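Local coordinates for hemolysin II regulatory protein (Bacillus cereus, PDB 2JJ7), which probably binds DNA as a dimeric TetR-family transcriptional regulator of hemolysin II, at residues Gly140-Ile154 / Asp171-Lys183. Numbering follows the deposited sequence.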
# COMPACT_ATOMS: atom_id res chain seq x y z
N GLY B 140 -20.02 5.51 12.89
CA GLY B 140 -20.72 5.83 11.65
C GLY B 140 -20.00 6.90 10.84
O GLY B 140 -20.59 7.53 9.97
N VAL B 141 -18.72 7.06 11.11
CA VAL B 141 -17.95 8.14 10.50
C VAL B 141 -16.97 7.63 9.42
O VAL B 141 -16.73 8.32 8.43
CB VAL B 141 -17.31 9.04 11.62
CG1 VAL B 141 -15.86 8.73 11.87
CG2 VAL B 141 -17.55 10.51 11.34
N PHE B 142 -16.47 6.40 9.59
CA PHE B 142 -15.59 5.76 8.60
C PHE B 142 -16.34 4.65 7.86
O PHE B 142 -17.15 3.92 8.44
CB PHE B 142 -14.30 5.19 9.22
CG PHE B 142 -13.41 6.23 9.90
CD1 PHE B 142 -13.40 7.57 9.50
CD2 PHE B 142 -12.57 5.84 10.95
CE1 PHE B 142 -12.59 8.51 10.14
CE2 PHE B 142 -11.74 6.78 11.61
CZ PHE B 142 -11.75 8.11 11.20
N HIS B 143 -16.05 4.52 6.57
CA HIS B 143 -16.70 3.52 5.72
C HIS B 143 -15.68 2.85 4.82
O HIS B 143 -14.99 3.52 4.05
CB HIS B 143 -17.79 4.19 4.89
CG HIS B 143 -18.72 5.03 5.71
ND1 HIS B 143 -19.83 4.51 6.34
CD2 HIS B 143 -18.69 6.35 6.02
CE1 HIS B 143 -20.45 5.48 7.00
NE2 HIS B 143 -19.77 6.60 6.82
N PHE B 144 -15.58 1.52 4.94
CA PHE B 144 -14.58 0.73 4.22
C PHE B 144 -15.02 -0.72 4.13
O PHE B 144 -15.74 -1.20 5.00
CB PHE B 144 -13.19 0.86 4.88
CG PHE B 144 -13.20 0.69 6.39
CD1 PHE B 144 -13.03 1.79 7.23
CD2 PHE B 144 -13.33 -0.58 6.98
CE1 PHE B 144 -13.03 1.64 8.64
CE2 PHE B 144 -13.34 -0.75 8.38
CZ PHE B 144 -13.18 0.37 9.21
N PHE B 145 -14.58 -1.43 3.09
CA PHE B 145 -15.05 -2.81 2.88
C PHE B 145 -14.45 -3.82 3.86
O PHE B 145 -15.09 -4.82 4.20
CB PHE B 145 -14.92 -3.26 1.40
CG PHE B 145 -13.51 -3.58 0.95
CD1 PHE B 145 -12.63 -2.56 0.57
CD2 PHE B 145 -13.08 -4.90 0.85
CE1 PHE B 145 -11.31 -2.85 0.13
CE2 PHE B 145 -11.78 -5.20 0.41
CZ PHE B 145 -10.88 -4.17 0.05
N SER B 146 -13.23 -3.55 4.32
CA SER B 146 -12.50 -4.48 5.17
C SER B 146 -11.50 -3.69 5.99
O SER B 146 -10.79 -2.84 5.45
CB SER B 146 -11.78 -5.53 4.31
OG SER B 146 -10.71 -6.15 5.01
N ILE B 147 -11.48 -3.97 7.29
CA ILE B 147 -10.55 -3.32 8.20
C ILE B 147 -9.08 -3.63 7.84
O ILE B 147 -8.25 -2.71 7.84
CB ILE B 147 -10.86 -3.64 9.69
CG1 ILE B 147 -9.80 -3.03 10.61
CG2 ILE B 147 -10.93 -5.14 9.95
CD1 ILE B 147 -10.02 -1.59 10.89
N ASN B 148 -8.76 -4.88 7.53
CA ASN B 148 -7.38 -5.27 7.22
C ASN B 148 -6.89 -4.70 5.89
O ASN B 148 -5.72 -4.37 5.75
CB ASN B 148 -7.21 -6.79 7.23
CG ASN B 148 -7.35 -7.39 8.63
OD1 ASN B 148 -7.03 -6.76 9.65
ND2 ASN B 148 -7.82 -8.63 8.69
N HIS B 149 -7.78 -4.57 4.92
CA HIS B 149 -7.41 -4.02 3.63
C HIS B 149 -7.14 -2.54 3.75
O HIS B 149 -6.21 -2.03 3.13
CB HIS B 149 -8.49 -4.31 2.60
CG HIS B 149 -8.55 -5.75 2.17
ND1 HIS B 149 -7.85 -6.25 1.10
CD2 HIS B 149 -9.24 -6.81 2.68
CE1 HIS B 149 -8.12 -7.53 0.95
NE2 HIS B 149 -8.95 -7.90 1.90
N THR B 150 -7.93 -1.86 4.60
CA THR B 150 -7.77 -0.44 4.89
C THR B 150 -6.48 -0.17 5.68
O THR B 150 -5.76 0.78 5.39
CB THR B 150 -9.00 0.09 5.66
OG1 THR B 150 -10.19 -0.21 4.91
CG2 THR B 150 -8.89 1.61 5.86
N ILE B 151 -6.21 -1.00 6.68
CA ILE B 151 -4.92 -0.97 7.37
C ILE B 151 -3.78 -1.13 6.36
O ILE B 151 -2.87 -0.32 6.34
CB ILE B 151 -4.85 -2.05 8.50
CG1 ILE B 151 -5.82 -1.65 9.64
CG2 ILE B 151 -3.40 -2.25 9.01
CD1 ILE B 151 -6.04 -2.72 10.68
N HIS B 152 -3.82 -2.15 5.51
CA HIS B 152 -2.73 -2.32 4.56
C HIS B 152 -2.61 -1.12 3.59
O HIS B 152 -1.51 -0.68 3.27
CB HIS B 152 -2.79 -3.64 3.77
CG HIS B 152 -1.66 -3.78 2.80
ND1 HIS B 152 -0.38 -4.12 3.19
CD2 HIS B 152 -1.58 -3.51 1.47
CE1 HIS B 152 0.42 -4.11 2.14
NE2 HIS B 152 -0.28 -3.74 1.08
N TRP B 153 -3.75 -0.61 3.12
CA TRP B 153 -3.76 0.58 2.26
C TRP B 153 -3.02 1.77 2.91
O TRP B 153 -2.09 2.33 2.31
CB TRP B 153 -5.19 0.94 1.85
CG TRP B 153 -5.34 2.28 1.16
CD1 TRP B 153 -4.86 2.63 -0.07
CD2 TRP B 153 -6.05 3.44 1.65
NE1 TRP B 153 -5.21 3.92 -0.38
CE2 TRP B 153 -5.93 4.45 0.66
CE3 TRP B 153 -6.77 3.72 2.81
CZ2 TRP B 153 -6.49 5.73 0.82
CZ3 TRP B 153 -7.34 4.99 2.97
CH2 TRP B 153 -7.19 5.97 1.97
N ILE B 154 -3.38 2.12 4.14
CA ILE B 154 -2.78 3.26 4.83
C ILE B 154 -1.29 3.01 5.16
O ILE B 154 -0.42 3.90 4.99
CB ILE B 154 -3.59 3.61 6.14
CG1 ILE B 154 -4.97 4.16 5.78
CG2 ILE B 154 -2.80 4.60 7.03
CD1 ILE B 154 -5.90 4.44 7.00
N ASP B 171 -1.91 17.20 3.10
CA ASP B 171 -2.88 16.78 2.10
C ASP B 171 -3.08 15.29 2.13
O ASP B 171 -4.20 14.81 1.94
CB ASP B 171 -2.45 17.22 0.71
CG ASP B 171 -2.45 18.73 0.55
OD1 ASP B 171 -3.20 19.45 1.27
OD2 ASP B 171 -1.69 19.21 -0.33
N LEU B 172 -1.99 14.55 2.34
CA LEU B 172 -2.08 13.10 2.44
C LEU B 172 -2.99 12.71 3.60
O LEU B 172 -3.87 11.88 3.43
CB LEU B 172 -0.68 12.47 2.58
CG LEU B 172 -0.63 10.93 2.62
CD1 LEU B 172 -1.37 10.30 1.40
CD2 LEU B 172 0.80 10.44 2.72
N VAL B 173 -2.78 13.35 4.76
CA VAL B 173 -3.61 13.15 5.95
C VAL B 173 -5.09 13.44 5.64
O VAL B 173 -5.94 12.59 5.88
CB VAL B 173 -3.11 14.00 7.16
CG1 VAL B 173 -4.09 13.91 8.36
CG2 VAL B 173 -1.70 13.54 7.60
N SER B 174 -5.36 14.62 5.08
CA SER B 174 -6.72 15.02 4.66
C SER B 174 -7.36 14.07 3.67
O SER B 174 -8.53 13.73 3.80
CB SER B 174 -6.71 16.42 4.06
OG SER B 174 -6.58 17.37 5.08
N ARG B 175 -6.59 13.66 2.66
CA ARG B 175 -7.11 12.79 1.61
C ARG B 175 -7.39 11.37 2.12
O ARG B 175 -8.34 10.72 1.68
CB ARG B 175 -6.16 12.75 0.41
CG ARG B 175 -6.05 14.07 -0.34
CD ARG B 175 -5.49 13.86 -1.76
NE ARG B 175 -6.52 13.41 -2.69
CZ ARG B 175 -6.97 14.11 -3.72
NH1 ARG B 175 -7.93 13.60 -4.49
NH2 ARG B 175 -6.47 15.31 -4.00
N ILE B 176 -6.56 10.89 3.05
CA ILE B 176 -6.81 9.59 3.66
C ILE B 176 -8.15 9.61 4.44
O ILE B 176 -8.98 8.71 4.27
CB ILE B 176 -5.64 9.13 4.55
CG1 ILE B 176 -4.45 8.71 3.67
CG2 ILE B 176 -6.08 7.98 5.47
CD1 ILE B 176 -3.14 8.44 4.46
N ILE B 177 -8.35 10.64 5.24
CA ILE B 177 -9.55 10.79 6.03
C ILE B 177 -10.78 10.95 5.13
O ILE B 177 -11.81 10.31 5.36
CB ILE B 177 -9.41 11.99 7.00
CG1 ILE B 177 -8.28 11.74 8.01
CG2 ILE B 177 -10.77 12.31 7.70
CD1 ILE B 177 -7.94 12.91 8.92
N SER B 178 -10.67 11.77 4.09
CA SER B 178 -11.76 11.96 3.12
C SER B 178 -12.22 10.66 2.49
O SER B 178 -13.42 10.42 2.37
CB SER B 178 -11.33 12.88 2.00
OG SER B 178 -11.34 14.20 2.46
N ALA B 179 -11.26 9.82 2.09
CA ALA B 179 -11.56 8.54 1.48
C ALA B 179 -12.34 7.65 2.43
O ALA B 179 -13.15 6.83 1.98
CB ALA B 179 -10.28 7.86 1.01
N LEU B 180 -12.10 7.80 3.73
CA LEU B 180 -12.82 7.01 4.74
C LEU B 180 -14.20 7.58 5.12
O LEU B 180 -15.12 6.82 5.46
CB LEU B 180 -11.95 6.84 5.99
CG LEU B 180 -10.63 6.09 5.79
CD1 LEU B 180 -9.72 6.29 6.98
CD2 LEU B 180 -10.90 4.60 5.55
N THR B 181 -14.34 8.90 5.04
CA THR B 181 -15.54 9.57 5.51
C THR B 181 -16.60 9.72 4.40
O THR B 181 -17.74 10.12 4.65
CB THR B 181 -15.20 10.95 6.11
OG1 THR B 181 -14.44 11.71 5.16
CG2 THR B 181 -14.38 10.79 7.39
N ASP B 182 -16.21 9.38 3.17
CA ASP B 182 -17.13 9.40 2.05
C ASP B 182 -18.16 8.27 2.20
O ASP B 182 -17.80 7.09 2.17
CB ASP B 182 -16.36 9.29 0.73
CG ASP B 182 -17.22 9.64 -0.46
OD1 ASP B 182 -18.21 10.39 -0.30
OD2 ASP B 182 -16.90 9.15 -1.57
N LYS B 183 -19.43 8.65 2.39
CA LYS B 183 -20.50 7.69 2.66
C LYS B 183 -20.80 6.80 1.46
O LYS B 183 -21.03 7.29 0.35
CB LYS B 183 -21.78 8.40 3.11
CG LYS B 183 -21.84 8.74 4.59
CD LYS B 183 -23.28 8.98 5.03
CE LYS B 183 -23.39 9.44 6.48
NZ LYS B 183 -22.96 8.41 7.48
O HOH W 1 -18.79 9.57 7.13
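In the all-helical C-terminal domain of this TetR-family regulator, the loop ahead of helix 147-158 is tied to the C-terminal end of helix 169-181, where the Leu180 side chain packs on Phe142, Phe144 and Thr150. The two helices run nearly antiparallel (164°), their short segments 12.3 Å apart, so large side chains bridge them. At the loop, His143 N donates to Leu180 O (2.7 Å) in the carbonyl plane, and the N-H...O angle of 142° leaves the bond somewhat bent. Beside this bond, Val141 O receives a CA-H...O contact from Thr181 CA. One water donates to both Val141 O and Thr181 O, and its O is hydrogen-bonded to His143 NE2 (3.1 Å) at the ring edge, in the ring plane. Deeper in, Leu180 CD2 meets Thr150 CG2 at 3.6 Å, and Leu180 CB lies 3.9 Å from Phe142 CD1. A chi1 of 170° swings the Trp153 indole away from its own backbone N and across the gap, until CH2 lies 3.7 Å from Ala179 CB; its ring also stacks with Phe160 of the second subunit. Ile154 CD1 packs 3.9 Å from Ile176 CG2. Such packing of nearly antiparallel helices is in keeping with the helical C-terminal domain through which TetR-family regulators dimerise.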